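Local structure of 3-deoxy-d-manno-octulosonic-acid transferase (4BFC) at residues A[146-151]-A[167-172]. The protein probably transfers Kdo from CMP-Kdo to lipid A precursors during lipopolysaccharide assembly, this construct being its C-terminal CMP-Kdo binding domain. Numbering follows the deposited sequence. Where two conformers were deposited one is given.
Sequences NILEPM and QTIVDE
Ile147, Leu148, Ile169 and Val170 join the turn leading into helix 148-152, and its first part, to helix 167-175, an instance of a turn and helix packing on a helix through aliphatic side chains. Ile147 crosses Val170 at about a right angle, its CD1 lying 3.8 Å from Val170 CG2. With chi1 at 61°, Ile147 holds CG1 between its own backbone N and carbonyl carbon, which carries the ethyl arm across to Val170, while CG1 also passes Ile169 CG2 at 4.1 Å. Leu148 crosses Ile169 at about a right angle, CD1 meeting Ile169 CD1 at 3.7 Å and CD2 meeting Ile169 CG2 at 3.9 Å.

No hydrogen bond crosses between the two segments. Asn146 OD1 caps the first helix by accepting from Leu148 N at 3.1 Å, the donor standing well above the carbonyl plane. On the second helix, Gln167 NE2 reaches Asp171 OD2 on its syn side, 3.0 Å away and nearly straight at 171°.

Ile147 also packs on Val134 and Thr157, whereas Glu86 of the second subunit accepts from Thr168 N and Ile169 N. Helices 148-152 and 167-175 link parallel strands 131-134, 157-159 and 180-181 as successive beta-alpha-beta units, consistent with the Rossmann-like C-terminal domain of GT-B glycosyltransferases.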
# COMPACT_ATOMS: atom_id res chain seq x y z
N ASN A 146 -0.41 -6.00 -12.08
CA ASN A 146 0.26 -7.00 -12.91
C ASN A 146 -0.67 -7.69 -13.88
O ASN A 146 -1.48 -8.59 -13.51
CB ASN A 146 0.89 -8.04 -11.95
CG ASN A 146 1.88 -8.95 -12.65
OD1 ASN A 146 2.12 -8.79 -13.83
ND2 ASN A 146 2.37 -9.97 -11.95
N ILE A 147 -0.48 -7.39 -15.16
CA ILE A 147 -1.28 -8.07 -16.20
C ILE A 147 -0.84 -9.49 -16.56
O ILE A 147 -1.48 -10.12 -17.35
CB ILE A 147 -1.35 -7.13 -17.44
CG1 ILE A 147 0.08 -6.88 -18.00
CG2 ILE A 147 -2.05 -5.84 -17.09
CD1 ILE A 147 0.02 -6.60 -19.51
N LEU A 148 0.28 -9.99 -16.03
CA LEU A 148 0.77 -11.32 -16.44
C LEU A 148 -0.15 -12.44 -16.02
O LEU A 148 -0.30 -13.46 -16.72
CB LEU A 148 2.19 -11.52 -15.83
CG LEU A 148 3.30 -10.63 -16.45
CD1 LEU A 148 4.63 -10.86 -15.71
CD2 LEU A 148 3.41 -10.94 -17.91
N GLU A 149 -0.83 -12.24 -14.87
CA GLU A 149 -1.69 -13.28 -14.34
C GLU A 149 -2.88 -13.61 -15.29
O GLU A 149 -2.99 -14.76 -15.76
CB GLU A 149 -2.14 -12.90 -12.92
CG GLU A 149 -0.96 -12.64 -11.97
CD GLU A 149 -1.35 -12.21 -10.56
OE1 GLU A 149 -2.21 -11.32 -10.38
OE2 GLU A 149 -0.78 -12.79 -9.61
N PRO A 150 -3.68 -12.59 -15.71
CA PRO A 150 -4.70 -12.95 -16.73
C PRO A 150 -4.17 -13.44 -18.06
O PRO A 150 -4.79 -14.29 -18.67
CB PRO A 150 -5.57 -11.66 -16.86
CG PRO A 150 -4.67 -10.57 -16.39
CD PRO A 150 -3.80 -11.18 -15.31
N MET A 151 -2.99 -12.97 -18.48
CA MET A 151 -2.38 -13.35 -19.76
C MET A 151 -2.07 -14.85 -19.76
O MET A 151 -2.29 -15.57 -20.72
CB MET A 151 -1.05 -12.59 -19.92
CG MET A 151 -1.13 -11.09 -20.24
SD MET A 151 -1.70 -10.70 -21.91
CE MET A 151 -1.85 -8.94 -21.85
N GLN A 167 5.24 -0.39 -16.80
CA GLN A 167 5.44 0.22 -18.12
C GLN A 167 6.14 -0.75 -19.08
O GLN A 167 5.72 -0.87 -20.23
CB GLN A 167 6.29 1.50 -17.97
CG GLN A 167 6.41 2.31 -19.28
CD GLN A 167 5.12 3.05 -19.64
OE1 GLN A 167 4.46 3.69 -18.79
NE2 GLN A 167 4.73 2.96 -20.93
N THR A 168 7.24 -1.39 -18.63
CA THR A 168 8.01 -2.26 -19.51
C THR A 168 7.19 -3.41 -20.05
O THR A 168 7.11 -3.62 -21.31
CB THR A 168 9.26 -2.81 -18.79
OG1 THR A 168 10.00 -1.71 -18.31
CG2 THR A 168 10.21 -3.57 -19.79
N ILE A 169 6.58 -4.15 -19.11
CA ILE A 169 5.80 -5.35 -19.48
C ILE A 169 4.59 -4.99 -20.31
O ILE A 169 4.34 -5.69 -21.32
CB ILE A 169 5.38 -6.17 -18.24
CG1 ILE A 169 6.51 -7.03 -17.67
CG2 ILE A 169 4.17 -7.12 -18.52
CD1 ILE A 169 6.16 -7.53 -16.26
N VAL A 170 3.85 -3.95 -19.94
CA VAL A 170 2.64 -3.58 -20.74
C VAL A 170 3.10 -3.19 -22.16
O VAL A 170 2.56 -3.71 -23.13
CB VAL A 170 1.82 -2.46 -20.09
CG1 VAL A 170 0.67 -1.98 -20.97
CG2 VAL A 170 1.18 -3.02 -18.83
N ASP A 171 4.14 -2.36 -22.29
CA ASP A 171 4.68 -2.06 -23.66
C ASP A 171 5.13 -3.28 -24.45
O ASP A 171 4.89 -3.34 -25.66
CB ASP A 171 5.80 -1.02 -23.62
CG ASP A 171 5.31 0.35 -23.26
OD1 ASP A 171 4.10 0.61 -23.34
OD2 ASP A 171 6.15 1.17 -22.88
N GLU A 172 5.71 -4.28 -23.82
CA GLU A 172 6.06 -5.51 -24.56
C GLU A 172 4.79 -6.14 -25.18
O GLU A 172 4.80 -6.66 -26.31
CB GLU A 172 6.66 -6.55 -23.63
CG GLU A 172 8.12 -6.34 -23.25
CD GLU A 172 8.58 -7.20 -22.08
OE1 GLU A 172 7.82 -8.08 -21.60
OE2 GLU A 172 9.70 -6.98 -21.61